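Local coordinates for protein 4-hydroxybutyrate CoA-transferase (Porphyromonas gingivalis, PDB 3D3U) that probably transfers coenzyme A between acyl-CoA thioesters and carboxylates such as acetate or 4-hydroxybutyrate, at residues A[44-58]-A[66-80]. Sequence-based numbering, arbitrary orientation.
Sequences MYRQREKLENITVFH and PHLAPEMRSHVHPTL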
# COMPACT_ATOMS: atom_id res chain seq x y z
N MET A 44 -16.68 -8.77 -18.23
CA MET A 44 -17.04 -7.52 -18.88
C MET A 44 -16.51 -7.50 -20.30
O MET A 44 -17.16 -6.99 -21.19
CB MET A 44 -16.47 -6.32 -18.07
CG MET A 44 -17.23 -5.98 -16.74
SD MET A 44 -16.35 -4.67 -15.88
CE MET A 44 -16.97 -3.19 -16.56
N TYR A 45 -15.31 -8.03 -20.51
CA TYR A 45 -14.86 -8.26 -21.88
C TYR A 45 -15.85 -9.08 -22.75
O TYR A 45 -16.39 -8.58 -23.76
CB TYR A 45 -13.53 -8.98 -21.93
CG TYR A 45 -12.96 -8.96 -23.29
CD1 TYR A 45 -12.22 -7.85 -23.73
CD2 TYR A 45 -13.19 -9.99 -24.19
CE1 TYR A 45 -11.66 -7.79 -25.01
CE2 TYR A 45 -12.68 -9.92 -25.48
CZ TYR A 45 -11.90 -8.80 -25.90
OH TYR A 45 -11.36 -8.70 -27.20
N ARG A 46 -16.08 -10.33 -22.38
CA ARG A 46 -17.05 -11.10 -23.14
C ARG A 46 -18.39 -10.40 -23.34
O ARG A 46 -18.95 -10.54 -24.40
CB ARG A 46 -17.33 -12.40 -22.44
CG ARG A 46 -16.14 -13.23 -22.22
CD ARG A 46 -16.52 -14.61 -21.86
NE ARG A 46 -17.00 -14.53 -20.54
CZ ARG A 46 -16.21 -14.64 -19.49
NH1 ARG A 46 -14.87 -14.86 -19.65
NH2 ARG A 46 -16.80 -14.49 -18.26
N GLN A 47 -18.92 -9.70 -22.34
CA GLN A 47 -20.24 -9.11 -22.42
C GLN A 47 -20.20 -7.71 -22.96
O GLN A 47 -21.20 -7.03 -22.83
CB GLN A 47 -20.99 -9.13 -21.08
CG GLN A 47 -21.22 -10.56 -20.51
CD GLN A 47 -22.05 -11.48 -21.41
OE1 GLN A 47 -23.16 -11.09 -21.83
NE2 GLN A 47 -21.51 -12.70 -21.76
N ARG A 48 -19.08 -7.26 -23.57
CA ARG A 48 -18.94 -5.82 -23.98
C ARG A 48 -20.04 -5.19 -24.85
O ARG A 48 -20.35 -3.99 -24.77
CB ARG A 48 -17.65 -5.57 -24.66
CG ARG A 48 -17.48 -6.24 -25.91
CD ARG A 48 -15.97 -6.31 -26.21
NE ARG A 48 -15.57 -6.68 -27.58
CZ ARG A 48 -15.03 -7.83 -27.92
NH1 ARG A 48 -14.64 -8.06 -29.16
NH2 ARG A 48 -14.84 -8.74 -27.01
N GLU A 49 -20.68 -6.05 -25.62
CA GLU A 49 -21.49 -5.64 -26.74
C GLU A 49 -22.78 -5.24 -26.07
O GLU A 49 -23.57 -4.52 -26.66
CB GLU A 49 -21.61 -6.85 -27.69
CG GLU A 49 -20.36 -7.87 -27.57
CD GLU A 49 -19.45 -7.98 -28.89
OE1 GLU A 49 -19.99 -7.60 -30.00
OE2 GLU A 49 -18.25 -8.48 -28.86
N LYS A 50 -22.98 -5.64 -24.81
CA LYS A 50 -24.12 -5.18 -24.07
C LYS A 50 -23.87 -4.02 -23.11
O LYS A 50 -24.85 -3.36 -22.74
CB LYS A 50 -24.72 -6.24 -23.19
CG LYS A 50 -24.86 -7.48 -23.81
CD LYS A 50 -25.54 -8.48 -22.85
CE LYS A 50 -25.67 -9.89 -23.46
NZ LYS A 50 -26.02 -9.75 -24.92
N LEU A 51 -22.65 -3.81 -22.62
CA LEU A 51 -22.51 -2.68 -21.71
C LEU A 51 -22.50 -1.28 -22.41
O LEU A 51 -21.90 -1.09 -23.52
CB LEU A 51 -21.27 -2.83 -20.83
CG LEU A 51 -20.86 -4.07 -20.05
CD1 LEU A 51 -22.05 -4.64 -19.34
CD2 LEU A 51 -20.36 -4.97 -21.07
N GLU A 52 -23.15 -0.31 -21.76
CA GLU A 52 -23.24 1.04 -22.28
C GLU A 52 -22.32 2.00 -21.53
O GLU A 52 -21.16 1.96 -21.83
CB GLU A 52 -24.65 1.55 -22.26
CG GLU A 52 -25.51 1.03 -23.38
CD GLU A 52 -25.38 1.93 -24.57
OE1 GLU A 52 -25.96 3.06 -24.51
OE2 GLU A 52 -24.68 1.51 -25.56
N ASN A 53 -22.74 2.86 -20.61
CA ASN A 53 -21.74 3.90 -20.25
C ASN A 53 -21.06 3.61 -18.93
O ASN A 53 -21.29 4.32 -17.94
CB ASN A 53 -22.27 5.34 -20.22
CG ASN A 53 -22.78 5.77 -21.56
OD1 ASN A 53 -22.05 5.64 -22.54
ND2 ASN A 53 -24.06 6.24 -21.65
N ILE A 54 -20.23 2.59 -18.89
CA ILE A 54 -19.83 2.17 -17.61
C ILE A 54 -18.51 2.84 -17.28
O ILE A 54 -17.58 2.80 -18.06
CB ILE A 54 -19.73 0.66 -17.61
CG1 ILE A 54 -20.85 0.06 -18.47
CG2 ILE A 54 -19.67 0.17 -16.22
CD1 ILE A 54 -22.13 0.06 -17.77
N THR A 55 -18.42 3.46 -16.11
CA THR A 55 -17.18 4.04 -15.66
C THR A 55 -16.57 3.13 -14.64
O THR A 55 -17.27 2.75 -13.70
CB THR A 55 -17.47 5.32 -14.90
OG1 THR A 55 -18.10 6.20 -15.78
CG2 THR A 55 -16.22 6.07 -14.61
N VAL A 56 -15.27 2.80 -14.75
CA VAL A 56 -14.69 2.10 -13.59
C VAL A 56 -13.62 2.86 -12.86
O VAL A 56 -12.80 3.55 -13.47
CB VAL A 56 -14.42 0.56 -13.79
CG1 VAL A 56 -13.96 0.33 -15.13
CG2 VAL A 56 -13.39 0.06 -12.80
N PHE A 57 -13.68 2.80 -11.54
CA PHE A 57 -12.58 3.36 -10.77
C PHE A 57 -11.77 2.28 -10.08
O PHE A 57 -12.31 1.28 -9.55
CB PHE A 57 -12.98 4.52 -9.80
CG PHE A 57 -11.86 4.88 -8.86
CD1 PHE A 57 -11.77 4.27 -7.60
CD2 PHE A 57 -10.81 5.71 -9.30
CE1 PHE A 57 -10.66 4.53 -6.72
CE2 PHE A 57 -9.70 5.97 -8.45
CZ PHE A 57 -9.62 5.36 -7.13
N HIS A 58 -10.48 2.48 -10.12
CA HIS A 58 -9.52 1.65 -9.35
C HIS A 58 -8.07 2.21 -9.39
O HIS A 58 -7.84 3.35 -9.86
CB HIS A 58 -9.58 0.14 -9.74
CG HIS A 58 -8.98 -0.17 -11.08
ND1 HIS A 58 -9.74 -0.53 -12.17
CD2 HIS A 58 -7.69 -0.14 -11.50
CE1 HIS A 58 -8.94 -0.75 -13.22
NE2 HIS A 58 -7.69 -0.52 -12.84
N PRO A 66 -8.80 -6.97 -19.64
CA PRO A 66 -9.89 -6.33 -20.40
C PRO A 66 -10.57 -5.04 -19.83
O PRO A 66 -11.60 -5.13 -19.20
CB PRO A 66 -10.89 -7.46 -20.39
CG PRO A 66 -10.24 -8.54 -19.17
CD PRO A 66 -8.92 -8.43 -19.55
N HIS A 67 -10.01 -3.84 -19.95
CA HIS A 67 -10.91 -2.65 -19.76
C HIS A 67 -10.34 -1.56 -20.55
O HIS A 67 -11.10 -0.58 -20.97
CB HIS A 67 -10.80 -1.92 -18.43
CG HIS A 67 -10.81 -2.78 -17.23
ND1 HIS A 67 -11.74 -3.77 -17.03
CD2 HIS A 67 -10.04 -2.72 -16.11
CE1 HIS A 67 -11.50 -4.34 -15.87
NE2 HIS A 67 -10.45 -3.74 -15.31
N LEU A 68 -8.97 -1.61 -20.57
CA LEU A 68 -8.18 -0.67 -21.41
C LEU A 68 -7.95 -1.40 -22.70
O LEU A 68 -7.18 -0.91 -23.53
CB LEU A 68 -6.88 -0.07 -20.77
CG LEU A 68 -6.27 1.38 -21.12
CD1 LEU A 68 -7.17 2.47 -21.92
CD2 LEU A 68 -5.55 2.08 -19.89
N ALA A 69 -8.63 -2.54 -22.88
CA ALA A 69 -8.57 -3.15 -24.18
C ALA A 69 -9.26 -2.08 -24.94
O ALA A 69 -10.27 -1.59 -24.47
CB ALA A 69 -9.36 -4.40 -24.20
N PRO A 70 -8.67 -1.60 -26.02
CA PRO A 70 -9.28 -0.60 -26.89
C PRO A 70 -10.73 -0.88 -27.26
O PRO A 70 -11.50 0.08 -27.41
CB PRO A 70 -8.40 -0.62 -28.15
CG PRO A 70 -7.15 -1.17 -27.80
CD PRO A 70 -7.30 -1.91 -26.46
N GLU A 71 -11.13 -2.15 -27.40
CA GLU A 71 -12.53 -2.50 -27.83
C GLU A 71 -13.56 -2.23 -26.75
O GLU A 71 -14.76 -2.15 -27.00
CB GLU A 71 -12.60 -3.89 -28.45
CG GLU A 71 -11.80 -4.98 -27.80
CD GLU A 71 -10.27 -5.03 -28.06
OE1 GLU A 71 -9.85 -5.81 -28.86
OE2 GLU A 71 -9.42 -4.41 -27.43
N MET A 72 -13.09 -2.01 -25.53
CA MET A 72 -13.94 -1.46 -24.47
C MET A 72 -14.41 -0.06 -24.73
O MET A 72 -15.36 0.39 -24.08
CB MET A 72 -13.21 -1.45 -23.18
CG MET A 72 -12.77 -2.83 -22.79
SD MET A 72 -14.03 -4.03 -23.13
CE MET A 72 -15.24 -4.00 -21.80
N ARG A 73 -13.74 0.64 -25.66
CA ARG A 73 -14.13 2.00 -26.02
C ARG A 73 -15.63 2.11 -26.28
O ARG A 73 -16.18 1.44 -27.13
CB ARG A 73 -13.32 2.59 -27.19
CG ARG A 73 -13.88 3.88 -27.70
CD ARG A 73 -13.00 4.58 -28.68
NE ARG A 73 -12.22 5.64 -28.06
CZ ARG A 73 -10.97 5.49 -27.66
NH1 ARG A 73 -10.40 4.31 -27.81
NH2 ARG A 73 -10.31 6.50 -27.09
N SER A 74 -16.25 3.01 -25.52
CA SER A 74 -17.68 3.27 -25.49
C SER A 74 -18.37 2.25 -24.66
O SER A 74 -19.56 2.40 -24.43
CB SER A 74 -18.34 3.28 -26.82
OG SER A 74 -18.95 2.08 -27.05
N HIS A 75 -17.68 1.20 -24.19
CA HIS A 75 -18.37 0.32 -23.23
C HIS A 75 -18.02 0.58 -21.82
O HIS A 75 -18.89 0.74 -21.02
CB HIS A 75 -18.22 -1.15 -23.62
CG HIS A 75 -18.60 -1.42 -25.05
ND1 HIS A 75 -19.91 -1.45 -25.47
CD2 HIS A 75 -17.83 -1.62 -26.15
CE1 HIS A 75 -19.93 -1.70 -26.77
NE2 HIS A 75 -18.68 -1.82 -27.19
N VAL A 76 -16.74 0.61 -21.51
CA VAL A 76 -16.33 1.03 -20.17
C VAL A 76 -15.01 1.72 -20.17
O VAL A 76 -14.03 1.20 -20.70
CB VAL A 76 -16.28 -0.10 -19.15
CG1 VAL A 76 -16.17 -1.39 -19.78
CG2 VAL A 76 -15.12 0.14 -18.20
N HIS A 77 -15.01 2.90 -19.56
CA HIS A 77 -13.82 3.70 -19.42
C HIS A 77 -13.35 3.77 -18.01
O HIS A 77 -14.20 3.77 -17.12
CB HIS A 77 -14.09 5.12 -19.87
CG HIS A 77 -14.46 5.20 -21.31
ND1 HIS A 77 -14.27 4.15 -22.20
CD2 HIS A 77 -15.01 6.21 -22.03
CE1 HIS A 77 -14.70 4.50 -23.39
NE2 HIS A 77 -15.13 5.75 -23.32
N PRO A 78 -12.03 3.85 -17.78
CA PRO A 78 -11.49 4.10 -16.41
C PRO A 78 -11.54 5.59 -16.00
O PRO A 78 -11.39 6.47 -16.86
CB PRO A 78 -10.06 3.63 -16.54
CG PRO A 78 -9.71 4.00 -18.02
CD PRO A 78 -10.95 3.76 -18.79
N THR A 79 -11.74 5.86 -14.71
CA THR A 79 -11.60 7.23 -14.21
C THR A 79 -10.63 7.18 -13.10
O THR A 79 -10.38 6.09 -12.48
CB THR A 79 -12.88 7.87 -13.63
OG1 THR A 79 -13.82 6.84 -13.33
CG2 THR A 79 -13.63 8.86 -14.60
N LEU A 80 -10.08 8.38 -12.89
CA LEU A 80 -9.37 8.76 -11.66
C LEU A 80 -9.73 10.23 -11.31
O LEU A 80 -10.57 10.86 -11.99
CB LEU A 80 -7.87 8.51 -11.77
CG LEU A 80 -7.10 9.44 -12.73
CD1 LEU A 80 -7.69 9.51 -14.21
CD2 LEU A 80 -6.69 10.88 -12.12
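His75 anchors the turn before strand 54-57 through its imidazole: ND1 donates to Leu51 O at 2.8 Å, the N-H...O angle being 166°. Arg48 O lies over one face of the ring and Ser74 OG over the other, while the N-H is used in the plane, toward Leu51 O. Further along, strands 54-57 and 76-79 run parallel, their segment axes 34° apart, joined by backbone bonds from Ile54 N to His75 O through to Thr79 N to Val56 O. Ile54, Val56 and Val76 share one face of the sheet, where Ile54 CB lies 3.9 Å from Val76 CB. Met44, bent at chi3, brings its CE methyl to Val76 CG1 at 3.8 Å, joining helix 38-46 to that face. With CG anti to the backbone N (chi1 -169°), Tyr45 lays CB and CD1 against Pro66 CB (CB to CB 3.4 Å), near the 3-10 segment 70-72. Ala69 CB meets the ring edge, while Met72 SD stands obliquely, 5.3 Å from the ring centroid, as a Met-aromatic contact. The Arg48 guanidinium has Glu71 CG over one face and Glu49 OE2 over the other, the latter a charge-only contact. Met44 also touches Val18 of helix 14-21. Strand 76-79 is outermost within the chain in a six-stranded parallel sheet ordered 76-79, 54-57, 27-30, 119-125, 151-157, 176-180; this 3-2-1-4-5-6 order is that of a Rossmann-like sheet, consistent with the N-terminal domain of the acetyl-CoA hydrolase/transferase family.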